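Local coordinates for LAO/AO transport system kinase (Escherichia coli, PDB 2P67), which belongs to the MeaB family of P-loop NTPases, with a central parallel beta sheet flanked by helices and a long helical C-terminal extension, at residues Val31-His35 with Pro36-Ala40; Lys203-Gly206 with Asp207-Thr210; Thr313-Pro316 with Arg317-Leu320. One frame throughout, in Å; residues are numbered along the deposited sequence.

Overall arrangement
The three contacts follow one another along the chain, each at the start of a helix. Contact 1 turns helix 21-32 into helix 36-49, and contact 2 leads from strand 198-201 into helix 209-225; their centres lie 49 Å apart on opposite sides of the chain's centre. Contact 2 is the one next to the probable P-loop, which the Lys203 side chain touches. Contact 3 starts the last helix, its centre 46 Å from that of contact 1 and 59 Å from that of contact 2. Within the chain contacts 1 and 3 do not touch, yet the dimer joins them: Val31 packs on Arg317 of the second subunit. The sodium ion is bound at Arg272 and Ser276, which belong to none of the three contacts.

Contact 1: residues Val31-His35 with Pro36-Ala40; sequences VESRH and PRHQA
Ser33 and His38 meet at a helix-to-helix turn, where helix 21-32 ends and helix 36-49 begins behind an N-cap residue, His35. The hydroxyl lies anti to its backbone N (chi1 -180°), which carries OG to the edge of the imidazole, in the ring plane, 2.6 Å from His38 ND1. The same OG accepts from His35 N at 3.2 Å, closing an ST turn, so one oxygen braces the turn and helps to set the rotation of the His38 ring. His35 comes to that ring from another direction. Its edge points at the His38 face in a T-shaped stack, the planes 69° apart, with His35 CD2 over the middle of the ring, 3.8 Å above its plane. The first turn of the helix lies against the His35 ring: the backbone N of Arg37 sits over one face, toward the rim, and Arg37 CB lies 3.6 Å from His35 CD2. His35 O takes the first regular helical bond, from Gln39 N at 2.9 Å. Farther out, the His35 and Arg37 side chains run alongside each other, and a water joins their polar ends, 3.1 Å from His35 NE2 and 3.2 Å from Arg37 NE.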
loop_
_atom_site.group_PDB
_atom_site.type_symbol
_atom_site.label_atom_id
_atom_site.label_comp_id
_atom_site.label_asym_id
_atom_site.label_seq_id
_atom_site.Cartn_x
_atom_site.Cartn_y
_atom_site.Cartn_z
ATOM N N VAL A 31 -26.052 18.639 6.545
ATOM C CA VAL A 31 -25.064 17.881 5.765
ATOM C C VAL A 31 -25.360 16.367 5.765
ATOM O O VAL A 31 -25.026 15.659 4.809
ATOM C CB VAL A 31 -23.616 18.205 6.271
ATOM C CG1 VAL A 31 -22.571 17.267 5.665
ATOM C CG2 VAL A 31 -23.290 19.656 5.974
ATOM N N GLU A 32 -26.010 15.881 6.814
ATOM C CA GLU A 32 -26.387 14.465 6.911
ATOM C C GLU A 32 -27.752 14.093 6.299
ATOM O O GLU A 32 -28.110 12.904 6.222
ATOM C CB GLU A 32 -26.349 14.031 8.368
ATOM C CG GLU A 32 -24.966 14.045 8.977
ATOM C CD GLU A 32 -24.990 13.562 10.405
ATOM O OE1 GLU A 32 -25.913 13.981 11.144
ATOM O OE2 GLU A 32 -24.096 12.756 10.781
ATOM N N SER A 33 -28.527 15.096 5.897
ATOM C CA SER A 33 -29.828 14.849 5.284
ATOM C C SER A 33 -29.698 14.355 3.847
ATOM O O SER A 33 -28.866 14.838 3.091
ATOM C CB SER A 33 -30.677 16.112 5.308
ATOM O OG SER A 33 -31.948 15.871 4.722
ATOM N N ARG A 34 -30.535 13.386 3.489
ATOM C CA ARG A 34 -30.588 12.864 2.120
ATOM C C ARG A 34 -31.692 13.520 1.275
ATOM O O ARG A 34 -31.847 13.227 0.092
ATOM C CB ARG A 34 -30.737 11.339 2.144
ATOM C CG ARG A 34 -29.488 10.632 2.672
ATOM C CD ARG A 34 -29.575 9.129 2.481
ATOM N NE ARG A 34 -30.570 8.536 3.367
ATOM C CZ ARG A 34 -30.314 8.103 4.600
ATOM N NH1 ARG A 34 -29.089 8.189 5.111
ATOM N NH2 ARG A 34 -31.292 7.575 5.321
ATOM N N HIS A 35 -32.453 14.417 1.892
ATOM C CA HIS A 35 -33.426 15.219 1.160
ATOM C C HIS A 35 -32.705 16.055 0.099
ATOM O O HIS A 35 -31.798 16.831 0.428
ATOM C CB HIS A 35 -34.195 16.116 2.124
ATOM C CG HIS A 35 -35.359 16.824 1.501
ATOM N ND1 HIS A 35 -36.345 16.163 0.797
ATOM C CD2 HIS A 35 -35.709 18.132 1.506
ATOM C CE1 HIS A 35 -37.241 17.038 0.380
ATOM N NE2 HIS A 35 -36.884 18.239 0.803
ATOM N N PRO A 36 -33.077 15.864 -1.186
ATOM C CA PRO A 36 -32.402 16.522 -2.311
ATOM C C PRO A 36 -32.197 18.024 -2.145
ATOM O O PRO A 36 -31.167 18.544 -2.566
ATOM C CB PRO A 36 -33.309 16.190 -3.501
ATOM C CG PRO A 36 -33.852 14.826 -3.153
ATOM C CD PRO A 36 -34.137 14.941 -1.654
ATOM N N ARG A 37 -33.154 18.708 -1.519
ATOM C CA ARG A 37 -33.052 20.146 -1.282
ATOM C C ARG A 37 -31.924 20.478 -0.306
ATOM O O ARG A 37 -31.166 21.443 -0.502
ATOM C CB ARG A 37 -34.372 20.674 -0.724
ATOM C CG ARG A 37 -34.364 22.174 -0.487
ATOM C CD ARG A 37 -35.620 22.611 0.240
ATOM N NE ARG A 37 -36.822 22.516 -0.586
ATOM C CZ ARG A 37 -37.155 23.391 -1.535
ATOM N NH1 ARG A 37 -38.281 23.218 -2.219
ATOM N NH2 ARG A 37 -36.365 24.436 -1.803
ATOM N N HIS A 38 -31.844 19.671 0.748
ATOM C CA HIS A 38 -30.827 19.806 1.784
ATOM C C HIS A 38 -29.449 19.502 1.198
ATOM O O HIS A 38 -28.461 20.144 1.554
ATOM C CB HIS A 38 -31.125 18.842 2.930
ATOM C CG HIS A 38 -32.395 19.141 3.670
ATOM N ND1 HIS A 38 -33.057 18.192 4.417
ATOM C CD2 HIS A 38 -33.122 20.281 3.782
ATOM C CE1 HIS A 38 -34.127 18.736 4.975
ATOM N NE2 HIS A 38 -34.195 20.001 4.599
ATOM N N GLN A 39 -29.389 18.520 0.299
ATOM C CA GLN A 39 -28.124 18.197 -0.380
ATOM C C GLN A 39 -27.577 19.372 -1.198
ATOM O O GLN A 39 -26.371 19.636 -1.170
ATOM C CB GLN A 39 -28.260 16.919 -1.217
ATOM C CG GLN A 39 -28.374 15.677 -0.357
ATOM C CD GLN A 39 -28.759 14.433 -1.143
ATOM O OE1 GLN A 39 -29.379 14.514 -2.208
ATOM N NE2 GLN A 39 -28.415 13.270 -0.601
ATOM N N ALA A 40 -28.444 20.095 -1.910
ATOM C CA ALA A 40 -28.002 21.304 -2.648
ATOM C C ALA A 40 -27.614 22.514 -1.757
ATOM O O ALA A 40 -26.645 23.245 -2.032
ATOM C CB ALA A 40 -29.053 21.719 -3.674
HETATM O O HOH W 1 -38.366 19.811 -1.431
#

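Contact 2: residues Lys203-Gly206 with Asp207-Thr210; sequences KDDG and DNHT
In what is probably the NKxD (G4) loop of this GTPase-family fold, Lys203 and Asn208 meet where the chain curls back to start a helix. Asn208 ND2 reaches Lys203 O at 3.3 Å, a weak bond with an N-H...O angle of 127°. Its CG stands between the backbone N and carbonyl carbon (chi1 55°), turning the amide inward across the loop. That same pose brings Asn208 OD1 within 3.0 Å of Asp205 O, an approach of two acceptors that is probably unfavourable and leaves the assignment of the amide's O and N somewhat doubtful. Lys203 O is shared, since it also takes a weak bond from Asp205 N as Asp204 makes an inverse gamma turn. A type II' turn from Asp205 to Asn208 follows, with Gly206 at its positive-phi corner; the backbone N of Asn208 is buried without a partner. At the start of the helix, the Asp204 carboxylate slants past the His209 ring, planes 50° apart, with OD1 3.4 Å from His209 CD2. A water sits over the centre of that ring and donates to Asp204 OD2 at 3.1 Å and to His209 O at 3.2 Å. A second water donates to Gly206 O at 2.7 Å. Around the loop, Lys203 NZ bonds Gly66 O in the probable P-loop, while Asp204 OD2 bonds Thr239, the last residue of strand 236-239, and Asp205 OD2 bonds Ser241 just beyond it, so the link from strand 198-201 to helix 209-225 is tied to the neighbouring edge strand.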
loop_
_atom_site.group_PDB
_atom_site.type_symbol
_atom_site.label_atom_id
_atom_site.label_comp_id
_atom_site.label_asym_id
_atom_site.label_seq_id
_atom_site.Cartn_x
_atom_site.Cartn_y
_atom_site.Cartn_z
ATOM N N LYS A 203 -3.572 2.293 30.429
ATOM C CA LYS A 203 -3.766 1.378 31.577
ATOM C C LYS A 203 -2.440 0.959 32.187
ATOM O O LYS A 203 -2.287 -0.175 32.669
ATOM C CB LYS A 203 -4.636 0.164 31.218
ATOM C CG LYS A 203 -6.018 0.542 30.676
ATOM C CD LYS A 203 -6.857 -0.670 30.308
ATOM C CE LYS A 203 -8.198 -0.213 29.740
ATOM N NZ LYS A 203 -8.948 -1.328 29.098
ATOM N N ASP A 204 -1.490 1.889 32.170
ATOM C CA ASP A 204 -0.257 1.769 32.938
ATOM C C ASP A 204 -0.582 2.110 34.389
ATOM O O ASP A 204 -0.222 3.177 34.895
ATOM C CB ASP A 204 0.848 2.698 32.400
ATOM C CG ASP A 204 2.230 2.342 32.957
ATOM O OD1 ASP A 204 2.321 1.330 33.682
ATOM O OD2 ASP A 204 3.217 3.064 32.674
ATOM N N ASP A 205 -1.285 1.192 35.044
ATOM C CA ASP A 205 -1.776 1.398 36.406
ATOM C C ASP A 205 -1.920 0.054 37.111
ATOM O O ASP A 205 -1.901 -1.004 36.461
ATOM C CB ASP A 205 -3.118 2.165 36.396
ATOM C CG ASP A 205 -4.213 1.454 35.597
ATOM O OD1 ASP A 205 -4.378 0.223 35.751
ATOM O OD2 ASP A 205 -4.927 2.131 34.816
ATOM N N GLY A 206 -2.071 0.098 38.436
ATOM C CA GLY A 206 -2.230 -1.115 39.232
ATOM C C GLY A 206 -1.025 -2.034 39.134
ATOM O O GLY A 206 0.104 -1.619 39.389
ATOM N N ASP A 207 -1.265 -3.280 38.737
ATOM C CA ASP A 207 -0.222 -4.302 38.772
ATOM C C ASP A 207 0.400 -4.696 37.425
ATOM O O ASP A 207 1.335 -5.504 37.386
ATOM C CB ASP A 207 -0.716 -5.531 39.537
ATOM C CG ASP A 207 -0.893 -5.255 41.020
ATOM O OD1 ASP A 207 -0.004 -4.594 41.621
ATOM O OD2 ASP A 207 -1.916 -5.698 41.589
ATOM N N ASN A 208 -0.072 -4.130 36.320
ATOM C CA ASN A 208 0.526 -4.526 35.048
ATOM C C ASN A 208 1.597 -3.585 34.463
ATOM O O ASN A 208 1.696 -3.449 33.250
ATOM C CB ASN A 208 -0.527 -4.933 34.005
ATOM C CG ASN A 208 -1.575 -3.871 33.769
ATOM O OD1 ASN A 208 -2.270 -3.456 34.698
ATOM N ND2 ASN A 208 -1.725 -3.445 32.506
ATOM N N HIS A 209 2.413 -2.963 35.318
ATOM C CA HIS A 209 3.488 -2.101 34.796
ATOM C C HIS A 209 4.456 -2.846 33.858
ATOM O O HIS A 209 4.834 -2.324 32.806
ATOM C CB HIS A 209 4.278 -1.376 35.893
ATOM C CG HIS A 209 5.278 -0.403 35.345
ATOM N ND1 HIS A 209 6.444 -0.803 34.722
ATOM C CD2 HIS A 209 5.267 0.949 35.282
ATOM C CE1 HIS A 209 7.111 0.259 34.309
ATOM N NE2 HIS A 209 6.418 1.334 34.638
ATOM N N THR A 210 4.869 -4.045 34.242
ATOM C CA THR A 210 5.820 -4.808 33.438
ATOM C C THR A 210 5.228 -5.176 32.068
ATOM O O THR A 210 5.897 -5.025 31.043
ATOM C CB THR A 210 6.332 -6.055 34.203
ATOM O OG1 THR A 210 7.123 -5.616 35.321
ATOM C CG2 THR A 210 7.218 -6.939 33.315
HETATM O O HOH W 2 5.161 0.739 32.044
HETATM O O HOH W 3 2.439 -2.829 38.688
#

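Contact 3: residues Thr313-Pro316 with Arg317-Leu320; sequences TLSP and RTGL
Ser315 is the N-cap of helix 316-328, the last helix of the model, and its hydroxyl caps Thr318 N just after the chain has turned away from helix 296-310. Ser315 OG, set between its backbone N and carbonyl carbon (chi1 62°), swings over the helix start and accepts from Thr318 N at 3.2 Å, with the N-H pointing almost straight at it (165°). The Thr318 side chain then branches, one arm apolar and one polar. Its CB rests against the cap, 3.7 Å from Ser315 OG and 3.8 Å from Ser315 O. One branch, CG2, runs to the apolar side and touches Leu314 CD2 at 3.6 Å, the two side chains crossing nearly at right angles. The other branch, OG1, ends beside Ser315 OG and is bonded to Asp47 of the second subunit, with Arg321 NH2 as a further partner. Leu314 also lays CD1 against the bare backbone of Gly319, 4.2 Å from its CA. Behind the cap the regular ladder begins: Gly319 N donates to Ser315 O at 2.9 Å, and Leu320 N to Pro316 O at 2.8 Å. Pro316, first in the helix, has no N-H in need of an acceptor; its ring packs on Trp279 of the second subunit. The Arg317 side chain leads away from the cap into the same interface, where NH2 makes a salt bridge with Glu139 of the second subunit. Asp47 of that subunit also accepts from Ser315 N, so a carboxylate stands at the very start of the helix, where the helix dipole would probably favour its negative charge: Ser315 OG caps Thr318 N from within the chain, while Asp47 of the second subunit takes the N-cap residue's own N-H and the Thr318 hydroxyl.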
loop_
_atom_site.group_PDB
_atom_site.type_symbol
_atom_site.label_atom_id
_atom_site.label_comp_id
_atom_site.label_asym_id
_atom_site.label_seq_id
_atom_site.Cartn_x
_atom_site.Cartn_y
_atom_site.Cartn_z
ATOM N N THR A 313 -6.855 -21.210 -21.051
ATOM C CA THR A 313 -7.318 -21.073 -22.433
ATOM C C THR A 313 -6.863 -19.772 -23.104
ATOM O O THR A 313 -6.853 -19.682 -24.328
ATOM C CB THR A 313 -8.853 -21.245 -22.568
ATOM O OG1 THR A 313 -9.516 -20.120 -21.977
ATOM C CG2 THR A 313 -9.305 -22.539 -21.904
ATOM N N LEU A 314 -6.505 -18.776 -22.298
ATOM C CA LEU A 314 -6.038 -17.472 -22.781
ATOM C C LEU A 314 -4.841 -17.070 -21.957
ATOM O O LEU A 314 -4.823 -17.294 -20.734
ATOM C CB LEU A 314 -7.086 -16.379 -22.529
ATOM C CG LEU A 314 -8.440 -16.275 -23.221
ATOM C CD1 LEU A 314 -9.130 -15.001 -22.740
ATOM C CD2 LEU A 314 -8.258 -16.231 -24.724
ATOM N N SER A 315 -3.874 -16.410 -22.595
ATOM C CA SER A 315 -2.804 -15.774 -21.842
ATOM C C SER A 315 -3.336 -14.508 -21.164
ATOM O O SER A 315 -4.328 -13.942 -21.601
ATOM C CB SER A 315 -1.632 -15.379 -22.761
ATOM O OG SER A 315 -2.079 -14.433 -23.708
ATOM N N PRO A 316 -2.664 -14.057 -20.095
ATOM C CA PRO A 316 -2.960 -12.744 -19.517
ATOM C C PRO A 316 -2.974 -11.606 -20.559
ATOM O O PRO A 316 -3.893 -10.783 -20.542
ATOM C CB PRO A 316 -1.849 -12.573 -18.484
ATOM C CG PRO A 316 -1.569 -14.001 -18.042
ATOM C CD PRO A 316 -1.631 -14.779 -19.323
ATOM N N ARG A 317 -2.009 -11.601 -21.482
ATOM C CA ARG A 317 -1.965 -10.605 -22.562
ATOM C C ARG A 317 -3.300 -10.530 -23.309
ATOM O O ARG A 317 -3.876 -9.452 -23.474
ATOM C CB ARG A 317 -0.845 -10.943 -23.559
ATOM C CG ARG A 317 -0.838 -10.046 -24.785
ATOM C CD ARG A 317 0.053 -10.609 -25.878
ATOM N NE ARG A 317 1.452 -10.392 -25.537
ATOM C CZ ARG A 317 2.411 -10.235 -26.438
ATOM N NH1 ARG A 317 2.113 -10.263 -27.738
ATOM N NH2 ARG A 317 3.654 -10.054 -26.041
ATOM N N THR A 318 -3.784 -11.692 -23.754
ATOM C CA THR A 318 -5.031 -11.769 -24.507
ATOM C C THR A 318 -6.203 -11.398 -23.625
ATOM O O THR A 318 -7.095 -10.670 -24.058
ATOM C CB THR A 318 -5.234 -13.159 -25.163
ATOM O OG1 THR A 318 -4.248 -13.318 -26.171
ATOM C CG2 THR A 318 -6.598 -13.260 -25.841
ATOM N N GLY A 319 -6.184 -11.871 -22.377
ATOM C CA GLY A 319 -7.210 -11.477 -21.415
ATOM C C GLY A 319 -7.335 -9.957 -21.340
ATOM O O GLY A 319 -8.443 -9.397 -21.434
ATOM N N LEU A 320 -6.191 -9.293 -21.200
ATOM C CA LEU A 320 -6.157 -7.839 -21.086
ATOM C C LEU A 320 -6.662 -7.155 -22.351
ATOM O O LEU A 320 -7.504 -6.262 -22.282
ATOM C CB LEU A 320 -4.748 -7.354 -20.731
ATOM C CG LEU A 320 -4.570 -5.843 -20.524
ATOM C CD1 LEU A 320 -5.346 -5.374 -19.295
ATOM C CD2 LEU A 320 -3.100 -5.493 -20.399
#